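Epimerase family protein SDR39U1 (Homo sapiens, PDB 4B4O) probably works as an NADP-dependent oxidoreductase and binds NADPH in a Rossmann-type domain of the epimerase/dehydratase family. Local coordinates at residues A[7-12]-A[36-41]; A[91-96]-A[143-148]. The protein carries 3 engineered substitutions. All coordinates share one frame; numbering follows the deposited sequence.

Contact 1: residues A[7-12]-A[36-41]. With NDP (NADPH dihydro-nicotinamide-adenine-dinucleotide phosphate), chain I.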
loop_
_atom_site.group_PDB
_atom_site.type_symbol
_atom_site.label_atom_id
_atom_site.label_comp_id
_atom_site.label_asym_id
_atom_site.label_seq_id
_atom_site.Cartn_x
_atom_site.Cartn_y
_atom_site.Cartn_z
ATOM N N GLY A 7 -1.757 -10.572 6.798
ATOM C CA GLY A 7 -0.631 -10.366 5.899
ATOM C C GLY A 7 0.484 -9.541 6.502
ATOM O O GLY A 7 1.356 -9.044 5.794
ATOM N N GLY A 8 0.495 -9.436 7.823
ATOM C CA GLY A 8 1.469 -8.600 8.526
ATOM C C GLY A 8 2.928 -9.047 8.518
ATOM O O GLY A 8 3.774 -8.336 9.036
ATOM N N THR A 9 3.221 -10.231 7.985
ATOM C CA THR A 9 4.615 -10.678 7.801
ATOM C C THR A 9 5.343 -9.861 6.728
ATOM O O THR A 9 6.559 -9.823 6.686
ATOM C CB THR A 9 4.700 -12.160 7.376
ATOM O OG1 THR A 9 3.859 -12.379 6.233
ATOM C CG2 THR A 9 4.291 -13.068 8.499
ATOM N N GLY A 10 4.583 -9.182 5.874
ATOM C CA GLY A 10 5.141 -8.517 4.704
ATOM C C GLY A 10 5.842 -7.193 4.965
ATOM O O GLY A 10 6.218 -6.860 6.106
ATOM N N PHE A 11 6.042 -6.459 3.871
ATOM C CA PHE A 11 6.834 -5.234 3.856
ATOM C C PHE A 11 6.171 -4.147 4.683
ATOM O O PHE A 11 6.750 -3.638 5.630
ATOM C CB PHE A 11 6.995 -4.775 2.411
ATOM C CG PHE A 11 7.686 -3.454 2.263
ATOM C CD1 PHE A 11 8.936 -3.238 2.823
ATOM C CD2 PHE A 11 7.103 -2.442 1.536
ATOM C CE1 PHE A 11 9.590 -2.037 2.654
ATOM C CE2 PHE A 11 7.739 -1.236 1.370
ATOM C CZ PHE A 11 8.986 -1.031 1.930
ATOM N N ILE A 12 4.946 -3.811 4.321
ATOM C CA ILE A 12 4.226 -2.811 5.070
ATOM C C ILE A 12 3.958 -3.329 6.487
ATOM O O ILE A 12 4.074 -2.594 7.465
ATOM C CB ILE A 12 2.890 -2.420 4.406
ATOM C CG1 ILE A 12 3.110 -1.762 3.035
ATOM C CG2 ILE A 12 2.151 -1.482 5.331
ATOM C CD1 ILE A 12 1.891 -1.717 2.106
ATOM N N PRO A 36 4.781 -18.237 16.032
ATOM C CA PRO A 36 4.507 -17.478 17.243
ATOM C C PRO A 36 4.049 -16.063 16.870
ATOM O O PRO A 36 4.479 -15.517 15.855
ATOM C CB PRO A 36 5.876 -17.473 17.941
ATOM C CG PRO A 36 6.878 -17.497 16.797
ATOM C CD PRO A 36 6.170 -18.015 15.565
ATOM N N GLY A 37 3.157 -15.503 17.671
ATOM C CA GLY A 37 2.633 -14.173 17.412
ATOM C C GLY A 37 1.671 -14.115 16.243
ATOM O O GLY A 37 1.378 -13.025 15.723
ATOM N N ARG A 38 1.151 -15.269 15.826
ATOM C CA ARG A 38 0.274 -15.312 14.647
ATOM C C ARG A 38 -0.674 -16.504 14.600
ATOM O O ARG A 38 -0.432 -17.520 15.225
ATOM C CB ARG A 38 1.117 -15.300 13.369
ATOM C CG ARG A 38 2.184 -16.378 13.356
ATOM C CD ARG A 38 2.874 -16.455 12.018
ATOM N NE ARG A 38 4.174 -15.786 11.989
ATOM C CZ ARG A 38 5.004 -15.820 10.934
ATOM N NH1 ARG A 38 4.658 -16.479 9.811
ATOM N NH2 ARG A 38 6.181 -15.176 10.991
ATOM N N ILE A 39 -1.763 -16.329 13.858
ATOM C CA ILE A 39 -2.693 -17.396 13.568
ATOM C C ILE A 39 -2.818 -17.531 12.055
ATOM O O ILE A 39 -2.596 -16.584 11.329
ATOM C CB ILE A 39 -4.088 -17.172 14.236
ATOM C CG1 ILE A 39 -4.846 -15.971 13.640
ATOM C CG2 ILE A 39 -3.935 -16.923 15.746
ATOM C CD1 ILE A 39 -6.312 -15.891 14.006
ATOM N N THR A 40 -3.182 -18.714 11.586
ATOM C CA THR A 40 -3.348 -18.956 10.156
ATOM C C THR A 40 -4.756 -18.621 9.667
ATOM O O THR A 40 -5.692 -18.487 10.458
ATOM C CB THR A 40 -3.051 -20.419 9.795
ATOM O OG1 THR A 40 -3.991 -21.253 10.456
ATOM C CG2 THR A 40 -1.658 -20.815 10.216
ATOM N N TRP A 41 -4.902 -18.497 8.353
ATOM C CA TRP A 41 -6.216 -18.258 7.724
ATOM C C TRP A 41 -7.156 -19.391 7.993
ATOM O O TRP A 41 -8.326 -19.170 8.309
ATOM C CB TRP A 41 -6.079 -18.004 6.220
ATOM C CG TRP A 41 -5.303 -16.732 5.973
ATOM C CD1 TRP A 41 -3.965 -16.610 5.624
ATOM C CD2 TRP A 41 -5.760 -15.349 6.152
ATOM N NE1 TRP A 41 -3.585 -15.298 5.544
ATOM C CE2 TRP A 41 -4.609 -14.493 5.845
ATOM C CE3 TRP A 41 -6.960 -14.757 6.498
ATOM C CZ2 TRP A 41 -4.694 -13.116 5.881
ATOM C CZ3 TRP A 41 -7.029 -13.365 6.538
ATOM C CH2 TRP A 41 -5.928 -12.564 6.237
HETATM P PA NDP I . 4.000 -7.859 0.704
HETATM O O1A NDP I . 3.998 -8.734 -0.573
HETATM O O2A NDP I . 5.328 -7.513 1.409
HETATM O O5B NDP I . 3.146 -8.535 1.918
HETATM C C5B NDP I . 2.029 -9.333 1.538
HETATM C C4B NDP I . 1.782 -10.345 2.629
HETATM O O4B NDP I . 0.539 -10.978 2.334
HETATM C C3B NDP I . 2.877 -11.416 2.671
HETATM O O3B NDP I . 3.813 -11.242 3.773
HETATM C C2B NDP I . 2.112 -12.720 2.835
HETATM O O2B NDP I . 2.023 -13.117 4.195
HETATM C C1B NDP I . 0.717 -12.385 2.403
HETATM N N9A NDP I . 0.561 -12.947 1.060
HETATM C C8A NDP I . 1.390 -12.927 -0.034
HETATM N N7A NDP I . 0.798 -13.668 -1.065
HETATM C C5A NDP I . -0.385 -14.144 -0.596
HETATM C C6A NDP I . -1.500 -14.954 -1.097
HETATM N N6A NDP I . -1.522 -15.419 -2.364
HETATM N N1A NDP I . -2.533 -15.219 -0.270
HETATM C C2A NDP I . -2.520 -14.755 1.013
HETATM N N3A NDP I . -1.549 -13.982 1.541
HETATM C C4A NDP I . -0.520 -13.662 0.789
HETATM O O3 NDP I . 3.173 -6.559 0.209
HETATM P PN NDP I . 3.301 -5.102 0.887
HETATM O O1N NDP I . 3.604 -5.276 2.367
HETATM O O2N NDP I . 4.242 -4.258 0.080
HETATM O O5D NDP I . 1.785 -4.496 0.670
HETATM C C5D NDP I . 0.743 -5.183 1.399
HETATM C C4D NDP I . -0.630 -4.899 0.826
HETATM O O4D NDP I . -0.621 -3.514 0.500
HETATM C C3D NDP I . -0.951 -5.639 -0.488
HETATM O O3D NDP I . -2.352 -6.061 -0.507
HETATM C C2D NDP I . -0.620 -4.615 -1.580
HETATM O O2D NDP I . -1.438 -4.600 -2.757
HETATM C C1D NDP I . -0.923 -3.316 -0.883
HETATM N N1N NDP I . -0.189 -2.164 -1.439
HETATM C C2N NDP I . 1.150 -2.144 -1.485
HETATM C C3N NDP I . 1.822 -1.061 -2.006
HETATM C C7N NDP I . 3.306 -1.082 -2.021
HETATM O O7N NDP I . 3.875 -1.897 -1.298
HETATM N N7N NDP I . 3.995 -0.244 -2.791
HETATM C C4N NDP I . 1.094 0.147 -2.488
HETATM C C5N NDP I . -0.355 0.026 -2.379
HETATM C C6N NDP I . -0.930 -1.118 -1.856
HETATM P P2B NDP I . 2.247 -14.710 4.589
HETATM O O1X NDP I . 0.961 -15.419 4.216
HETATM O O2X NDP I . 3.474 -15.222 3.777
HETATM O O3X NDP I . 2.431 -14.491 6.111
#

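Contact 2: residues A[91-96]-A[143-148]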
loop_
_atom_site.group_PDB
_atom_site.type_symbol
_atom_site.label_atom_id
_atom_site.label_comp_id
_atom_site.label_asym_id
_atom_site.label_seq_id
_atom_site.Cartn_x
_atom_site.Cartn_y
_atom_site.Cartn_z
ATOM N N LYS A 91 -16.228 -11.123 7.604
ATOM C CA LYS A 91 -17.208 -12.038 8.170
ATOM C C LYS A 91 -16.888 -12.401 9.618
ATOM O O LYS A 91 -17.787 -12.549 10.439
ATOM C CB LYS A 91 -17.355 -13.291 7.306
ATOM C CG LYS A 91 -17.996 -12.998 5.955
ATOM C CD LYS A 91 -18.233 -14.266 5.136
ATOM C CE LYS A 91 -18.902 -13.984 3.773
ATOM N NZ LYS A 91 -19.854 -15.086 3.404
ATOM N N ALA A 92 -15.602 -12.527 9.935
ATOM C CA ALA A 92 -15.174 -12.856 11.298
ATOM C C ALA A 92 -15.501 -11.726 12.257
ATOM O O ALA A 92 -15.959 -11.972 13.377
ATOM C CB ALA A 92 -13.692 -13.180 11.330
ATOM N N ILE A 93 -15.293 -10.492 11.805
ATOM C CA ILE A 93 -15.663 -9.317 12.587
ATOM C C ILE A 93 -17.174 -9.241 12.823
ATOM O O ILE A 93 -17.621 -9.040 13.937
ATOM C CB ILE A 93 -15.228 -8.021 11.905
ATOM C CG1 ILE A 93 -13.693 -7.895 11.903
ATOM C CG2 ILE A 93 -15.885 -6.857 12.633
ATOM C CD1 ILE A 93 -13.173 -6.756 11.061
ATOM N N THR A 94 -17.953 -9.402 11.759
ATOM C CA THR A 94 -19.397 -9.342 11.836
ATOM C C THR A 94 -19.931 -10.349 12.831
ATOM O O THR A 94 -20.876 -10.048 13.544
ATOM C CB THR A 94 -20.066 -9.590 10.464
ATOM O OG1 THR A 94 -19.806 -8.476 9.606
ATOM C CG2 THR A 94 -21.575 -9.755 10.596
ATOM N N LYS A 95 -19.346 -11.543 12.892
ATOM C CA LYS A 95 -19.898 -12.585 13.769
ATOM C C LYS A 95 -19.171 -12.714 15.113
ATOM O O LYS A 95 -19.544 -13.545 15.935
ATOM C CB LYS A 95 -20.011 -13.943 13.040
ATOM C CG LYS A 95 -18.705 -14.702 12.861
ATOM C CD LYS A 95 -18.922 -16.087 12.242
ATOM C CE LYS A 95 -17.577 -16.821 12.031
ATOM N NZ LYS A 95 -17.769 -18.299 12.288
ATOM N N ALA A 96 -18.167 -11.871 15.358
ATOM C CA ALA A 96 -17.486 -11.853 16.661
ATOM C C ALA A 96 -18.434 -11.326 17.735
ATOM O O ALA A 96 -19.143 -10.342 17.503
ATOM C CB ALA A 96 -16.241 -10.988 16.607
ATOM N N ALA A 143 -14.400 -5.624 2.066
ATOM C CA ALA A 143 -14.150 -5.190 3.432
ATOM C C ALA A 143 -15.372 -4.576 4.105
ATOM O O ALA A 143 -15.376 -4.411 5.324
ATOM C CB ALA A 143 -12.996 -4.186 3.457
ATOM N N ARG A 144 -16.380 -4.186 3.328
ATOM C CA ARG A 144 -17.404 -3.269 3.841
ATOM C C ARG A 144 -18.344 -3.965 4.822
ATOM O O ARG A 144 -19.015 -4.907 4.473
ATOM C CB ARG A 144 -18.205 -2.644 2.689
ATOM C CG ARG A 144 -19.374 -1.656 3.021
ATOM C CD ARG A 144 -19.501 -0.715 1.851
ATOM N NE ARG A 144 -18.319 0.127 1.620
ATOM C CZ ARG A 144 -17.633 0.282 0.471
ATOM N NH1 ARG A 144 -17.992 -0.313 -0.665
ATOM N NH2 ARG A 144 -16.545 1.069 0.471
ATOM N N LEU A 145 -18.367 -3.473 6.048
ATOM C CA LEU A 145 -19.250 -3.964 7.090
ATOM C C LEU A 145 -20.523 -3.136 7.069
ATOM O O LEU A 145 -20.472 -1.928 6.862
ATOM C CB LEU A 145 -18.615 -3.809 8.470
ATOM C CG LEU A 145 -17.223 -4.404 8.750
ATOM C CD1 LEU A 145 -16.691 -3.974 10.117
ATOM C CD2 LEU A 145 -17.298 -5.926 8.646
ATOM N N PRO A 146 -21.680 -3.790 7.247
ATOM C CA PRO A 146 -22.859 -2.993 7.503
ATOM C C PRO A 146 -22.787 -2.558 8.954
ATOM O O PRO A 146 -22.112 -3.212 9.770
ATOM C CB PRO A 146 -24.027 -4.003 7.283
ATOM C CG PRO A 146 -23.449 -5.336 7.672
ATOM C CD PRO A 146 -21.947 -5.243 7.376
ATOM N N GLY A 147 -23.549 -1.531 9.311
ATOM C CA GLY A 147 -23.685 -1.208 10.722
ATOM C C GLY A 147 -22.522 -0.361 11.146
ATOM O O GLY A 147 -21.514 -0.272 10.438
ATOM N N ASP A 148 -22.666 0.213 12.336
ATOM C CA ASP A 148 -21.743 1.220 12.833
ATOM C C ASP A 148 -20.943 0.736 14.053
ATOM O O ASP A 148 -20.165 1.514 14.615
ATOM C CB ASP A 148 -22.557 2.483 13.183
ATOM C CG ASP A 148 -21.878 3.776 12.735
ATOM O OD1 ASP A 148 -20.948 3.726 11.867
ATOM O OD2 ASP A 148 -22.305 4.838 13.260
#

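Contact 1: residues A[7-12]-A[36-41]
T9 holds OG1 between its backbone N and carbonyl carbon (chi1 52°), a setting that leaves CG2 anti to the carbonyl carbon, on the side of R38, while R38 bends at chi3 (100°), which lays one face of its guanidinium across the T9 methyl. The methyl sits 3.5 Å above that plane, offset toward the rim, and NH1 of R38 lies 3.7 Å from CG2. R38 NH1 also makes a weak hydrogen bond to K33 O. The hydroxyl serves the cofactor: T9 OG1 donates to O3X of the 2'-phosphate (2.6 Å) and accepts from the ribose hydroxyl O3B of NADPH (2.7 Å). An alanine here is likely to leave both ribose O3B and phosphate O3X short of a partner and to bare part of the R38 face. Deeper in, CZ2 of the W41 indole approaches G7 N obliquely at 4.0 Å. Beyond the turn, F11 N reaches O2A and I12 N reaches O1N of the pyrophosphate, both at 2.8 Å and nearly straight. A CB on G10, the N-cap of helix 11-22, would run into O5B of NADPH. The G7-G10 turn, with helix-start amides on the pyrophosphate, is typical of the glycine-rich dinucleotide-binding loop of a Rossmann fold.

Contact 2: residues A[91-96]-A[143-148]
Helix 72-95, in its last turn, runs beside the irregular segment 143-148, the closest CA atoms being those of T94 and L145, 7.2 Å apart, and no hydrogen bond joins the two backbones. Both belong to successive beta-alpha-beta crossovers of the Rossmann fold: helix 72-95 leads into strand 102-108, and helix 131-143 runs out into this loop before strand 151-161. What joins them is the forked end of L145, which takes the largest share of the buried surface. With CG anti to its carbonyl carbon (chi1 -54°), the leucine directs its two methyls to different residues of the helix. CD1 meets CG2 of I93 at 3.9 Å, an apolar contact in which the two side chains cross at about a right angle. The isoleucine offers this branch because CG2 stands anti to its own backbone N. CD2 instead lies against T94, whose side chain slides past the leucine in the opposite direction. Inward, I93 and L145 both rest on W103 of strand 102-108 and on T150, and I93 also touches P100, so the pair is buried between helix, loop and sheet. Polar bonds hold the loop as well: W103 NE1 bonds to A143 O, and Q152 NE2 to L145 O. Outward, T94 and P146 form the solvent-exposed margin, where the proline adds only a light touch, its CD 4.5 Å from T94 OG1. That hydroxyl turns back along its own helix in a weak hydrogen bond to A90 O, and its contact with the loop is a van der Waals one, T94 OG1 lying 3.7 Å from L145 CD2.

Both contacts are partly buried and belong to the same Rossmann-type domain, with centres about 21 Å apart and no touch between them. Contact 1 lies nearer the centre of the molecule (about 16 Å, against about 22 Å for the centre of contact 2), contact 2 away from the annotated sites. Helix 72-95 connects them: its end forms one side of contact 2, while T85 and L89 farther back pack on W41 of contact 1. Both interfaces are small, and no hydrogen bond crosses either. In 7-12 with 36-41, NADPH takes hydrogen bonds instead, through backbone amides and one hydroxyl. In 91-96 with 143-148, aliphatic branches meet over the sheet beneath an exposed margin, with no ligand involved.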